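PDB 6PWJ: GGDEF and EAL domain-containing protein from Vibrio cholerae O1 str. 2010EL-1786, which probably takes part in cyclic di-GMP signalling, joining a GGDEF domain to an EAL domain of the kind that binds or hydrolyses this dinucleotide. Local coordinates for residues T201-A206 with E218-F223; Y251-V256 with I271-G276; D334-N339 with K352-D357; E393-L398 with G411-K416. All coordinates share one frame; numbering follows the deposited sequence.

Interaction 1: T201-A206 with E218-F223; sequences TFRYQA and EVFSAF. With MG (magnesium ion), chain C.
Phe202 and Val219 pack together on one face of this antiparallel strand pair. Phe202 CD1 lies 3.6 Å from Val219 CG1, and CE1 of the same ring reaches Ser221 CB. The other methyl of Val219, CG2, meets Tyr204 CE1 at 3.8 Å. Helix 245-261 covers this face through contacts with Phe202 and Ser221. Six backbone hydrogen bonds hold the strands in register. The bond from Arg203 N to Phe220 O is nearly straight, at 174° and 2.7 Å. The outer part of the other face, at Thr201 and Arg203, is open to solvent. The Arg203 chain bends at chi3 (88°) to lay the guanidinium over one face of the Phe220 ring. The planes are 19° apart, and Arg203 CZ sits 4.5 Å from the ring centroid, an off-centre cation-pi contact. Gln205 stands beyond it, its amide almost perpendicular to the same ring. Gln410 bonds to both Gln205 OE1 and Glu218 OE1. At the buried end of this face Glu218, its chain extended, carries OE2 to the magnesium ion at 2.0 Å. Asn272, Glu304 and Asp334 complete the protein ligands. Glu218-Val219-Phe220 probably stands at the place of the Glu-Ala-Leu signature that names the EAL barrel.

Interaction 2: Y251-V256 with I271-G276; sequences YVIERV and INIAQG. With MG (magnesium ion), chain C.
Ile271 points from its strand into the helix segment 251-256 and meets three residues there. This is helix-on-sheet packing in the wall of the EAL barrel: helix 245-261 lies against strand 269-272, the next strand in the chain. Each neighbour of Ile271 is turned differently. Val256 faces it tip to tip, with Val256 CG1 3.9 Å from Ile271 CD1. Val252 runs past it in the opposite direction, so that Val252 CG1 meets Ile271 CG2 at 3.8 Å. Ile253 crosses it at about a right angle and brings CG1 to 4.0 Å from Ile271 CD1. In Ile271, CG1 lies anti to the carbonyl carbon (chi1 -55°) and the chain runs on extended, so CD1 reaches Val256 and Ile253 while CG2 meets Val252. Ile273 joins at the margin, crossing Ile253 at about a right angle. Their CD1 atoms are 3.9 Å apart. The five side chains are buried and wholly apolar. Phe303 of strand 301-306 and Phe283 of helix 281-292 touch both Ile253 and Ile273. Between the two strand-side isoleucines sits Asn272, which takes no part in the packing; its OD1 binds the magnesium ion at 2.1 Å.

Interaction 3: D334-N339 with K352-D357; sequences DNYGRN and KYVKLD. With MG (magnesium ion), chain C.
The Tyr336 ring has Val354 over one face and Leu356 at its edge. Val354 CB stands 4.1 Å from the ring centroid, 25° off the normal, in a CH-pi contact. Leu356 lies alongside and points the same way, with its CG near the ring plane and 3.9 Å from Tyr336 CD2. With CG anti to the backbone N (chi1 168°), the Tyr336 ring lies against Val354. Tyr336 OH is hydrogen-bonded to Ile376 O of helix 367-381. The second pair of flat groups is looser. The Arg338 guanidinium and the Asp357 carboxylate are tilted 59° apart, and their salt bridge is long, 3.9 Å from Arg338 NH1 to Asp357 OD1. The other oxygen, Asp357 OD2, accepts a bond from Leu359 N. Two backbone bonds join the chains where they run parallel: Tyr336 N to Lys355 O at 2.8 Å, and Asp357 N to Tyr336 O at 3.3 Å. Tyr336 is also part of a type II turn from Asn335 to Arg338, with Gly337 at positive phi. Asp334 rests one oxygen, OD1, against Lys355 CB at 3.6 Å. Its OD2 binds the magnesium ion at 2.1 Å. Lys355 NZ turns to Glu304, another ligand of that ion. The two strands belong to a beta-alpha-beta unit, and Asp334-Gly337 occupies what is probably the place of the DDFG motif at the metal site of EAL domains.

Interaction 4: E393-L398 with G411-K416; sequences ETQTQL and GFIVDK
Ile413 sits against the start of helix 395-402. Its CD1 lies 3.4 Å from Gln395 N, and its CG1 is 3.7 Å from Thr394 C. Ile413 CG1 is anti to its own N (chi1 -170°), which directs that branch to the helix start, while CG2 meets Leu398 CD1 at 4.0 Å. Gln395 crosses Ile413 at about a right angle and sets OE1 beside CD1 at 3.7 Å. On the other flank Glu393 bends at chi2 (-72°), and its OE2 accepts a weak hydrogen bond from Phe412 N at 3.4 Å. Val392-Glu393-Thr394 and Gln410-Gly411, which run into the two segments, probably correspond to conserved Val-Glu-Thr and Gln-Gly motifs of EAL domains. Thr394 is the N-cap residue of the helix, and its O receives the bond from Leu398 N. Gly411 has backbone angles that call for glycine. It leads from strand 408-410 into a short, weakly bonded helix. Further out, Val392 bonds to the backbone of Ile413, and Asp415 OD2 holds Gln205 NE2.

All four contacts lie in the EAL domain and follow one another in series; none nests or crosses. Interaction 1 closes the hairpin 200-225. Interaction 2 next closes the loop from helix 245-261 to strand 269-272, a neighbour of strand 214-225. Interaction 3 closes the beta-alpha-beta unit 330-356 further round the same sheet. Interaction 4 joins helix 395-402 to the end of the chain just after strand 408-410, which pairs back with strand 200-209. Interactions 1, 2 and 3 meet at the magnesium ion and its two waters, with a weak ion pair, Glu218 to Lys355, between interactions 1 and 3. Interaction 4 touches interaction 1 but neither of the others.

Interaction 1: T201-A206 with E218-F223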
loop_
_atom_site.group_PDB
_atom_site.type_symbol
_atom_site.label_atom_id
_atom_site.label_comp_id
_atom_site.label_asym_id
_atom_site.label_seq_id
_atom_site.Cartn_x
_atom_site.Cartn_y
_atom_site.Cartn_z
ATOM N N THR A 201 -3.567 20.492 9.600
ATOM C CA THR A 201 -2.393 21.079 8.976
ATOM C C THR A 201 -2.021 20.262 7.746
ATOM O O THR A 201 -2.208 19.042 7.711
ATOM C CB THR A 201 -1.214 21.124 9.951
ATOM O OG1 THR A 201 -1.618 21.770 11.165
ATOM C CG2 THR A 201 -0.048 21.886 9.343
ATOM N N PHE A 202 -1.496 20.941 6.730
ATOM C CA PHE A 202 -1.219 20.318 5.443
ATOM C C PHE A 202 0.242 20.507 5.062
ATOM O O PHE A 202 0.769 21.622 5.129
ATOM C CB PHE A 202 -2.131 20.886 4.354
ATOM C CG PHE A 202 -3.571 20.491 4.508
ATOM C CD1 PHE A 202 -3.974 19.189 4.255
ATOM C CD2 PHE A 202 -4.522 21.416 4.904
ATOM C CE1 PHE A 202 -5.296 18.817 4.396
ATOM C CE2 PHE A 202 -5.848 21.049 5.045
ATOM C CZ PHE A 202 -6.233 19.749 4.791
ATOM N N ARG A 203 0.884 19.413 4.662
ATOM C CA ARG A 203 2.241 19.424 4.140
ATOM C C ARG A 203 2.205 19.092 2.655
ATOM O O ARG A 203 1.389 18.276 2.213
ATOM C CB ARG A 203 3.132 18.419 4.880
ATOM C CG ARG A 203 4.602 18.496 4.491
ATOM C CD ARG A 203 5.457 17.431 5.177
ATOM N NE ARG A 203 5.515 16.182 4.419
ATOM C CZ ARG A 203 5.190 14.989 4.906
ATOM N NH1 ARG A 203 4.791 14.867 6.165
ATOM N NH2 ARG A 203 5.274 13.913 4.136
ATOM N N TYR A 204 3.086 19.724 1.884
ATOM C CA TYR A 204 3.145 19.539 0.435
ATOM C C TYR A 204 4.533 19.024 0.069
ATOM O O TYR A 204 5.502 19.788 0.051
ATOM C CB TYR A 204 2.819 20.840 -0.294
ATOM C CG TYR A 204 1.501 21.450 0.123
ATOM C CD1 TYR A 204 0.304 21.024 -0.440
ATOM C CD2 TYR A 204 1.451 22.449 1.087
ATOM C CE1 TYR A 204 -0.903 21.578 -0.058
ATOM C CE2 TYR A 204 0.248 23.008 1.475
ATOM C CZ TYR A 204 -0.925 22.568 0.900
ATOM O OH TYR A 204 -2.124 23.123 1.284
ATOM N N GLN A 205 4.625 17.729 -0.224
ATOM C CA GLN A 205 5.881 17.104 -0.616
ATOM C C GLN A 205 6.013 17.169 -2.133
ATOM O O GLN A 205 5.174 16.625 -2.860
ATOM C CB GLN A 205 5.947 15.658 -0.128
ATOM C CG GLN A 205 7.341 15.053 -0.173
ATOM C CD GLN A 205 7.386 13.652 0.404
ATOM O OE1 GLN A 205 6.562 12.803 0.065
ATOM N NE2 GLN A 205 8.346 13.407 1.288
ATOM N N ALA A 206 7.064 17.830 -2.607
ATOM C CA ALA A 206 7.238 18.052 -4.033
ATOM C C ALA A 206 7.767 16.802 -4.725
ATOM O O ALA A 206 8.626 16.092 -4.193
ATOM C CB ALA A 206 8.191 19.223 -4.277
ATOM N N GLU A 218 2.423 16.307 -3.459
ATOM C CA GLU A 218 1.438 15.455 -2.810
ATOM C C GLU A 218 1.050 16.048 -1.462
ATOM O O GLU A 218 1.912 16.470 -0.687
ATOM C CB GLU A 218 1.986 14.040 -2.630
ATOM C CG GLU A 218 0.960 13.041 -2.123
ATOM C CD GLU A 218 1.436 11.608 -2.242
ATOM O OE1 GLU A 218 2.560 11.394 -2.742
ATOM O OE2 GLU A 218 0.684 10.694 -1.840
ATOM N N VAL A 219 -0.247 16.086 -1.189
ATOM C CA VAL A 219 -0.765 16.682 0.036
ATOM C C VAL A 219 -0.732 15.645 1.152
ATOM O O VAL A 219 -1.128 14.489 0.955
ATOM C CB VAL A 219 -2.191 17.222 -0.174
ATOM C CG1 VAL A 219 -2.718 17.831 1.115
ATOM C CG2 VAL A 219 -2.206 18.240 -1.307
ATOM N N PHE A 220 -0.257 16.055 2.324
ATOM C CA PHE A 220 -0.246 15.214 3.513
ATOM C C PHE A 220 -0.905 15.976 4.652
ATOM O O PHE A 220 -0.545 17.126 4.920
ATOM C CB PHE A 220 1.178 14.796 3.889
ATOM C CG PHE A 220 1.830 13.900 2.876
ATOM C CD1 PHE A 220 1.648 12.528 2.925
ATOM C CD2 PHE A 220 2.621 14.427 1.870
ATOM C CE1 PHE A 220 2.244 11.700 1.990
ATOM C CE2 PHE A 220 3.219 13.605 0.934
ATOM C CZ PHE A 220 3.031 12.240 0.995
ATOM N N SER A 221 -1.860 15.334 5.317
ATOM C CA SER A 221 -2.695 15.986 6.313
ATOM C C SER A 221 -2.376 15.481 7.715
ATOM O O SER A 221 -1.956 14.335 7.904
ATOM C CB SER A 221 -4.179 15.763 6.007
ATOM O OG SER A 221 -4.431 14.407 5.681
ATOM N N ALA A 222 -2.584 16.356 8.695
ATOM C CA ALA A 222 -2.385 16.025 10.099
ATOM C C ALA A 222 -3.164 17.023 10.940
ATOM O O ALA A 222 -3.576 18.082 10.455
ATOM C CB ALA A 222 -0.901 16.032 10.479
ATOM N N PHE A 223 -3.370 16.671 12.207
ATOM C CA PHE A 223 -4.065 17.555 13.131
ATOM C C PHE A 223 -3.568 17.283 14.543
ATOM O O PHE A 223 -2.999 16.225 14.830
ATOM C CB PHE A 223 -5.589 17.388 13.041
ATOM C CG PHE A 223 -6.104 16.124 13.669
ATOM C CD1 PHE A 223 -6.116 14.934 12.961
ATOM C CD2 PHE A 223 -6.592 16.130 14.965
ATOM C CE1 PHE A 223 -6.594 13.773 13.538
ATOM C CE2 PHE A 223 -7.072 14.974 15.547
ATOM C CZ PHE A 223 -7.074 13.794 14.832
HETATM MG MG MG C . -0.095 9.041 -2.583
HETATM O O HOH W 1 1.680 8.083 -2.987
HETATM O O HOH W 2 0.479 7.856 -1.031
#

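Interaction 2: Y251-V256 with I271-G276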
loop_
_atom_site.group_PDB
_atom_site.type_symbol
_atom_site.label_atom_id
_atom_site.label_comp_id
_atom_site.label_asym_id
_atom_site.label_seq_id
_atom_site.Cartn_x
_atom_site.Cartn_y
_atom_site.Cartn_z
ATOM N N TYR A 251 -13.210 17.236 2.698
ATOM C CA TYR A 251 -12.640 18.333 3.472
ATOM C C TYR A 251 -11.251 18.700 2.966
ATOM O O TYR A 251 -10.881 19.881 2.947
ATOM C CB TYR A 251 -12.595 17.957 4.954
ATOM C CG TYR A 251 -11.776 18.899 5.805
ATOM C CD1 TYR A 251 -12.304 20.103 6.248
ATOM C CD2 TYR A 251 -10.475 18.580 6.170
ATOM C CE1 TYR A 251 -11.558 20.965 7.029
ATOM C CE2 TYR A 251 -9.723 19.435 6.949
ATOM C CZ TYR A 251 -10.268 20.626 7.377
ATOM O OH TYR A 251 -9.521 21.479 8.154
ATOM N N VAL A 252 -10.468 17.705 2.551
ATOM C CA VAL A 252 -9.133 17.982 2.031
ATOM C C VAL A 252 -9.222 18.715 0.699
ATOM O O VAL A 252 -8.518 19.705 0.467
ATOM C CB VAL A 252 -8.326 16.677 1.906
ATOM C CG1 VAL A 252 -7.065 16.914 1.096
ATOM C CG2 VAL A 252 -7.982 16.140 3.282
ATOM N N ILE A 253 -10.086 18.239 -0.199
ATOM C CA ILE A 253 -10.234 18.880 -1.503
ATOM C C ILE A 253 -10.706 20.319 -1.339
ATOM O O ILE A 253 -10.204 21.231 -2.007
ATOM C CB ILE A 253 -11.190 18.063 -2.391
ATOM C CG1 ILE A 253 -10.618 16.665 -2.640
ATOM C CG2 ILE A 253 -11.449 18.790 -3.702
ATOM C CD1 ILE A 253 -11.531 15.765 -3.442
ATOM N N GLU A 254 -11.678 20.543 -0.453
ATOM C CA GLU A 254 -12.147 21.900 -0.187
ATOM C C GLU A 254 -11.001 22.797 0.262
ATOM O O GLU A 254 -10.817 23.902 -0.263
ATOM C CB GLU A 254 -13.249 21.869 0.872
ATOM C CG GLU A 254 -13.643 23.236 1.405
ATOM C CD GLU A 254 -14.003 23.195 2.877
ATOM O OE1 GLU A 254 -13.351 23.905 3.673
ATOM O OE2 GLU A 254 -14.930 22.441 3.240
ATOM N N ARG A 255 -10.222 22.336 1.241
ATOM C CA ARG A 255 -9.121 23.143 1.759
ATOM C C ARG A 255 -8.074 23.397 0.682
ATOM O O ARG A 255 -7.618 24.533 0.497
ATOM C CB ARG A 255 -8.494 22.454 2.970
ATOM C CG ARG A 255 -9.329 22.530 4.237
ATOM C CD ARG A 255 -9.354 23.946 4.784
ATOM N NE ARG A 255 -8.020 24.541 4.785
ATOM C CZ ARG A 255 -7.116 24.352 5.740
ATOM N NH1 ARG A 255 -7.398 23.580 6.781
ATOM N NH2 ARG A 255 -5.927 24.933 5.654
ATOM N N VAL A 256 -7.679 22.348 -0.041
ATOM C CA VAL A 256 -6.658 22.503 -1.072
ATOM C C VAL A 256 -7.109 23.488 -2.140
ATOM O O VAL A 256 -6.282 24.176 -2.751
ATOM C CB VAL A 256 -6.307 21.133 -1.682
ATOM C CG1 VAL A 256 -5.382 21.308 -2.872
ATOM C CG2 VAL A 256 -5.667 20.240 -0.634
ATOM N N ILE A 271 -3.746 15.024 -4.594
ATOM C CA ILE A 271 -4.597 14.654 -3.470
ATOM C C ILE A 271 -4.866 13.159 -3.546
ATOM O O ILE A 271 -5.328 12.658 -4.578
ATOM C CB ILE A 271 -5.914 15.449 -3.474
ATOM C CG1 ILE A 271 -5.629 16.951 -3.508
ATOM C CG2 ILE A 271 -6.755 15.091 -2.259
ATOM C CD1 ILE A 271 -6.870 17.802 -3.664
ATOM N N ASN A 272 -4.574 12.448 -2.460
ATOM C CA ASN A 272 -4.856 11.020 -2.389
ATOM C C ASN A 272 -6.344 10.813 -2.138
ATOM O O ASN A 272 -6.894 11.324 -1.157
ATOM C CB ASN A 272 -4.027 10.361 -1.288
ATOM C CG ASN A 272 -2.542 10.377 -1.589
ATOM O OD1 ASN A 272 -2.063 9.638 -2.449
ATOM N ND2 ASN A 272 -1.802 11.211 -0.870
ATOM N N ILE A 273 -6.996 10.069 -3.024
ATOM C CA ILE A 273 -8.422 9.784 -2.922
ATOM C C ILE A 273 -8.594 8.353 -2.433
ATOM O O ILE A 273 -8.041 7.415 -3.023
ATOM C CB ILE A 273 -9.134 9.997 -4.268
ATOM C CG1 ILE A 273 -8.946 11.440 -4.743
ATOM C CG2 ILE A 273 -10.613 9.660 -4.147
ATOM C CD1 ILE A 273 -9.525 12.477 -3.801
ATOM N N ALA A 274 -9.355 8.184 -1.355
ATOM C CA ALA A 274 -9.512 6.874 -0.744
ATOM C C ALA A 274 -10.311 5.939 -1.645
ATOM O O ALA A 274 -11.194 6.361 -2.396
ATOM C CB ALA A 274 -10.197 6.997 0.616
ATOM N N GLN A 275 -9.985 4.648 -1.559
ATOM C CA GLN A 275 -10.725 3.643 -2.313
ATOM C C GLN A 275 -12.204 3.668 -1.947
ATOM O O GLN A 275 -13.071 3.539 -2.820
ATOM C CB GLN A 275 -10.124 2.261 -2.056
ATOM C CG GLN A 275 -10.272 1.274 -3.199
ATOM C CD GLN A 275 -9.119 0.289 -3.253
ATOM O OE1 GLN A 275 -7.998 0.608 -2.850
ATOM N NE2 GLN A 275 -9.386 -0.914 -3.745
ATOM N N GLY A 276 -12.510 3.844 -0.662
ATOM C CA GLY A 276 -13.889 3.924 -0.213
ATOM C C GLY A 276 -14.592 5.217 -0.563
ATOM O O GLY A 276 -15.811 5.308 -0.377
HETATM MG MG MG C . -0.095 9.041 -2.583
HETATM O O HOH W 1 1.680 8.083 -2.987
HETATM O O HOH W 2 0.479 7.856 -1.031
#

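Interaction 3: D334-N339 with K352-D357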
loop_
_atom_site.group_PDB
_atom_site.type_symbol
_atom_site.label_atom_id
_atom_site.label_comp_id
_atom_site.label_asym_id
_atom_site.label_seq_id
_atom_site.Cartn_x
_atom_site.Cartn_y
_atom_site.Cartn_z
ATOM N N ASP A 334 -1.679 5.733 -7.971
ATOM C CA ASP A 334 -0.858 5.588 -6.780
ATOM C C ASP A 334 -0.694 4.108 -6.463
ATOM O O ASP A 334 -1.643 3.328 -6.583
ATOM C CB ASP A 334 -1.483 6.321 -5.590
ATOM C CG ASP A 334 -0.462 6.692 -4.530
ATOM O OD1 ASP A 334 0.728 6.352 -4.700
ATOM O OD2 ASP A 334 -0.846 7.328 -3.527
ATOM N N ASN A 335 0.520 3.722 -6.070
ATOM C CA ASN A 335 0.837 2.320 -5.801
ATOM C C ASN A 335 0.764 1.491 -7.083
ATOM O O ASN A 335 0.293 0.353 -7.081
ATOM C CB ASN A 335 -0.085 1.744 -4.724
ATOM C CG ASN A 335 -0.032 2.536 -3.431
ATOM O OD1 ASN A 335 1.044 2.824 -2.907
ATOM N ND2 ASN A 335 -1.200 2.906 -2.918
ATOM N N TYR A 336 1.231 2.076 -8.183
ATOM C CA TYR A 336 1.181 1.416 -9.480
ATOM C C TYR A 336 1.925 0.086 -9.442
ATOM O O TYR A 336 3.063 0.006 -8.970
ATOM C CB TYR A 336 1.773 2.344 -10.542
ATOM C CG TYR A 336 2.053 1.704 -11.882
ATOM C CD1 TYR A 336 1.018 1.290 -12.710
ATOM C CD2 TYR A 336 3.357 1.544 -12.333
ATOM C CE1 TYR A 336 1.274 0.716 -13.940
ATOM C CE2 TYR A 336 3.624 0.972 -13.561
ATOM C CZ TYR A 336 2.579 0.559 -14.362
ATOM O OH TYR A 336 2.841 -0.010 -15.585
ATOM N N GLY A 337 1.267 -0.965 -9.936
ATOM C CA GLY A 337 1.844 -2.291 -10.004
ATOM C C GLY A 337 1.733 -3.116 -8.741
ATOM O O GLY A 337 2.166 -4.276 -8.742
ATOM N N ARG A 338 1.149 -2.571 -7.672
ATOM C CA ARG A 338 1.195 -3.242 -6.376
ATOM C C ARG A 338 0.265 -4.448 -6.310
ATOM O O ARG A 338 0.545 -5.401 -5.573
ATOM C CB ARG A 338 0.843 -2.252 -5.267
ATOM C CG ARG A 338 0.824 -2.853 -3.872
ATOM C CD ARG A 338 0.462 -1.807 -2.834
ATOM N NE ARG A 338 -0.856 -1.233 -3.084
ATOM C CZ ARG A 338 -1.374 -0.226 -2.389
ATOM N NH1 ARG A 338 -0.686 0.327 -1.400
ATOM N NH2 ARG A 338 -2.583 0.233 -2.687
ATOM N N ASN A 339 -0.838 -4.430 -7.052
ATOM C CA ASN A 339 -1.855 -5.466 -6.914
ATOM C C ASN A 339 -1.511 -6.756 -7.648
ATOM O O ASN A 339 -2.282 -7.718 -7.558
ATOM C CB ASN A 339 -3.207 -4.942 -7.402
ATOM C CG ASN A 339 -3.771 -3.864 -6.499
ATOM O OD1 ASN A 339 -3.694 -2.674 -6.806
ATOM N ND2 ASN A 339 -4.334 -4.275 -5.369
ATOM N N LYS A 352 -2.388 10.497 -16.152
ATOM C CA LYS A 352 -1.335 11.487 -16.344
ATOM C C LYS A 352 0.000 10.998 -15.799
ATOM O O LYS A 352 1.055 11.324 -16.357
ATOM C CB LYS A 352 -1.723 12.806 -15.677
ATOM C CG LYS A 352 -0.792 13.959 -16.003
ATOM C CD LYS A 352 -1.140 15.192 -15.188
ATOM C CE LYS A 352 -0.506 16.440 -15.779
ATOM N NZ LYS A 352 -1.044 16.733 -17.136
ATOM N N TYR A 353 -0.021 10.224 -14.717
ATOM C CA TYR A 353 1.206 9.731 -14.109
ATOM C C TYR A 353 0.917 8.424 -13.388
ATOM O O TYR A 353 -0.233 8.100 -13.082
ATOM C CB TYR A 353 1.804 10.754 -13.132
ATOM C CG TYR A 353 0.936 11.039 -11.922
ATOM C CD1 TYR A 353 0.965 10.207 -10.808
ATOM C CD2 TYR A 353 0.096 12.144 -11.890
ATOM C CE1 TYR A 353 0.174 10.465 -9.703
ATOM C CE2 TYR A 353 -0.696 12.409 -10.789
ATOM C CZ TYR A 353 -0.653 11.567 -9.698
ATOM O OH TYR A 353 -1.440 11.830 -8.602
ATOM N N VAL A 354 1.981 7.675 -13.116
ATOM C CA VAL A 354 1.918 6.472 -12.297
ATOM C C VAL A 354 2.929 6.627 -11.171
ATOM O O VAL A 354 4.118 6.857 -11.423
ATOM C CB VAL A 354 2.199 5.197 -13.112
ATOM C CG1 VAL A 354 1.061 4.922 -14.084
ATOM C CG2 VAL A 354 3.523 5.321 -13.851
ATOM N N LYS A 355 2.458 6.516 -9.932
ATOM C CA LYS A 355 3.337 6.526 -8.763
ATOM C C LYS A 355 3.663 5.079 -8.415
ATOM O O LYS A 355 2.846 4.375 -7.817
ATOM C CB LYS A 355 2.679 7.242 -7.588
ATOM C CG LYS A 355 3.241 8.623 -7.292
ATOM C CD LYS A 355 3.043 8.976 -5.824
ATOM C CE LYS A 355 3.590 10.353 -5.493
ATOM N NZ LYS A 355 2.751 11.426 -6.085
ATOM N N LEU A 356 4.858 4.628 -8.793
ATOM C CA LEU A 356 5.226 3.241 -8.549
ATOM C C LEU A 356 5.194 2.927 -7.058
ATOM O O LEU A 356 5.657 3.712 -6.227
ATOM C CB LEU A 356 6.613 2.941 -9.118
ATOM C CG LEU A 356 6.659 2.638 -10.618
ATOM C CD1 LEU A 356 6.670 3.921 -11.435
ATOM C CD2 LEU A 356 7.856 1.763 -10.953
ATOM N N ASP A 357 4.636 1.765 -6.727
ATOM C CA ASP A 357 4.548 1.330 -5.344
ATOM C C ASP A 357 5.942 1.167 -4.747
ATOM O O ASP A 357 6.935 0.964 -5.451
ATOM C CB ASP A 357 3.774 0.015 -5.246
ATOM C CG ASP A 357 3.640 -0.480 -3.819
ATOM O OD1 ASP A 357 2.795 0.064 -3.077
ATOM O OD2 ASP A 357 4.382 -1.411 -3.440
HETATM MG MG MG C . -0.095 9.041 -2.583
HETATM O O HOH W 1 1.680 8.083 -2.987
HETATM O O HOH W 2 0.479 7.856 -1.031
#

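Interaction 4: E393-L398 with G411-K416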
loop_
_atom_site.group_PDB
_atom_site.type_symbol
_atom_site.label_atom_id
_atom_site.label_comp_id
_atom_site.label_asym_id
_atom_site.label_seq_id
_atom_site.Cartn_x
_atom_site.Cartn_y
_atom_site.Cartn_z
ATOM N N GLU A 393 15.015 8.561 -0.868
ATOM C CA GLU A 393 15.693 9.149 0.277
ATOM C C GLU A 393 17.144 9.527 0.018
ATOM O O GLU A 393 17.734 10.233 0.844
ATOM C CB GLU A 393 15.628 8.184 1.472
ATOM C CG GLU A 393 14.229 7.650 1.756
ATOM C CD GLU A 393 13.308 8.695 2.357
ATOM O OE1 GLU A 393 13.616 9.190 3.463
ATOM O OE2 GLU A 393 12.282 9.026 1.724
ATOM N N THR A 394 17.736 9.093 -1.093
ATOM C CA THR A 394 19.146 9.340 -1.356
ATOM C C THR A 394 19.340 9.821 -2.787
ATOM O O THR A 394 18.505 9.588 -3.665
ATOM C CB THR A 394 19.992 8.081 -1.121
ATOM O OG1 THR A 394 19.527 7.402 0.052
ATOM C CG2 THR A 394 21.453 8.453 -0.932
ATOM N N GLN A 395 20.468 10.501 -3.011
ATOM C CA GLN A 395 20.816 10.923 -4.363
ATOM C C GLN A 395 21.280 9.741 -5.203
ATOM O O GLN A 395 20.953 9.649 -6.391
ATOM C CB GLN A 395 21.893 12.007 -4.316
ATOM C CG GLN A 395 22.263 12.577 -5.678
ATOM C CD GLN A 395 21.206 13.521 -6.229
ATOM O OE1 GLN A 395 20.699 14.387 -5.516
ATOM N NE2 GLN A 395 20.869 13.354 -7.503
ATOM N N THR A 396 22.048 8.825 -4.607
ATOM C CA THR A 396 22.424 7.611 -5.324
ATOM C C THR A 396 21.201 6.770 -5.653
ATOM O O THR A 396 21.192 6.048 -6.656
ATOM C CB THR A 396 23.425 6.796 -4.505
ATOM O OG1 THR A 396 22.762 6.222 -3.374
ATOM C CG2 THR A 396 24.557 7.686 -4.020
ATOM N N GLN A 397 20.162 6.849 -4.820
ATOM C CA GLN A 397 18.896 6.204 -5.147
ATOM C C GLN A 397 18.224 6.888 -6.331
ATOM O O GLN A 397 17.699 6.220 -7.229
ATOM C CB GLN A 397 17.973 6.220 -3.928
ATOM C CG GLN A 397 17.586 4.852 -3.400
ATOM C CD GLN A 397 16.594 4.938 -2.254
ATOM O OE1 GLN A 397 16.981 4.985 -1.086
ATOM N NE2 GLN A 397 15.307 4.966 -2.584
ATOM N N LEU A 398 18.238 8.223 -6.350
ATOM C CA LEU A 398 17.591 8.960 -7.431
ATOM C C LEU A 398 18.274 8.685 -8.765
ATOM O O LEU A 398 17.609 8.433 -9.776
ATOM C CB LEU A 398 17.596 10.456 -7.108
ATOM C CG LEU A 398 16.761 11.400 -7.975
ATOM C CD1 LEU A 398 16.533 12.710 -7.241
ATOM C CD2 LEU A 398 17.442 11.654 -9.309
ATOM N N GLY A 411 10.516 12.605 -2.089
ATOM C CA GLY A 411 10.977 12.059 -0.828
ATOM C C GLY A 411 12.033 12.887 -0.126
ATOM O O GLY A 411 12.113 14.104 -0.318
ATOM N N PHE A 412 12.857 12.224 0.688
ATOM C CA PHE A 412 13.838 12.927 1.509
ATOM C C PHE A 412 14.879 13.644 0.657
ATOM O O PHE A 412 15.324 14.740 1.012
ATOM C CB PHE A 412 14.509 11.937 2.462
ATOM C CG PHE A 412 15.368 12.580 3.513
ATOM C CD1 PHE A 412 14.898 13.647 4.256
ATOM C CD2 PHE A 412 16.636 12.093 3.778
ATOM C CE1 PHE A 412 15.684 14.230 5.231
ATOM C CE2 PHE A 412 17.425 12.667 4.753
ATOM C CZ PHE A 412 16.948 13.740 5.482
ATOM N N ILE A 413 15.282 13.046 -0.466
ATOM C CA ILE A 413 16.287 13.688 -1.305
ATOM C C ILE A 413 15.764 15.004 -1.871
ATOM O O ILE A 413 16.545 15.923 -2.135
ATOM C CB ILE A 413 16.741 12.731 -2.422
ATOM C CG1 ILE A 413 17.967 13.291 -3.145
ATOM C CG2 ILE A 413 15.610 12.497 -3.404
ATOM C CD1 ILE A 413 19.152 13.532 -2.239
ATOM N N VAL A 414 14.450 15.123 -2.067
ATOM C CA VAL A 414 13.897 16.366 -2.593
ATOM C C VAL A 414 13.647 17.362 -1.469
ATOM O O VAL A 414 13.692 18.577 -1.689
ATOM C CB VAL A 414 12.610 16.082 -3.390
ATOM C CG1 VAL A 414 11.953 17.382 -3.838
ATOM C CG2 VAL A 414 12.912 15.192 -4.578
ATOM N N ASP A 415 13.394 16.876 -0.258
ATOM C CA ASP A 415 13.025 17.737 0.858
ATOM C C ASP A 415 14.221 18.318 1.598
ATOM O O ASP A 415 14.024 19.105 2.529
ATOM C CB ASP A 415 12.151 16.965 1.844
ATOM C CG ASP A 415 10.830 16.540 1.242
ATOM O OD1 ASP A 415 10.491 16.977 0.123
ATOM O OD2 ASP A 415 10.113 15.761 1.899
ATOM N N LYS A 416 15.445 17.968 1.208
ATOM C CA LYS A 416 16.638 18.432 1.897
ATOM C C LYS A 416 17.359 19.573 1.188
ATOM O O LYS A 416 18.302 20.133 1.762
ATOM C CB LYS A 416 17.638 17.281 2.065
ATOM C CG LYS A 416 17.134 16.078 2.820
ATOM C CD LYS A 416 18.293 15.123 3.053
ATOM C CE LYS A 416 19.033 14.816 1.760
ATOM N NZ LYS A 416 20.270 14.017 1.985
#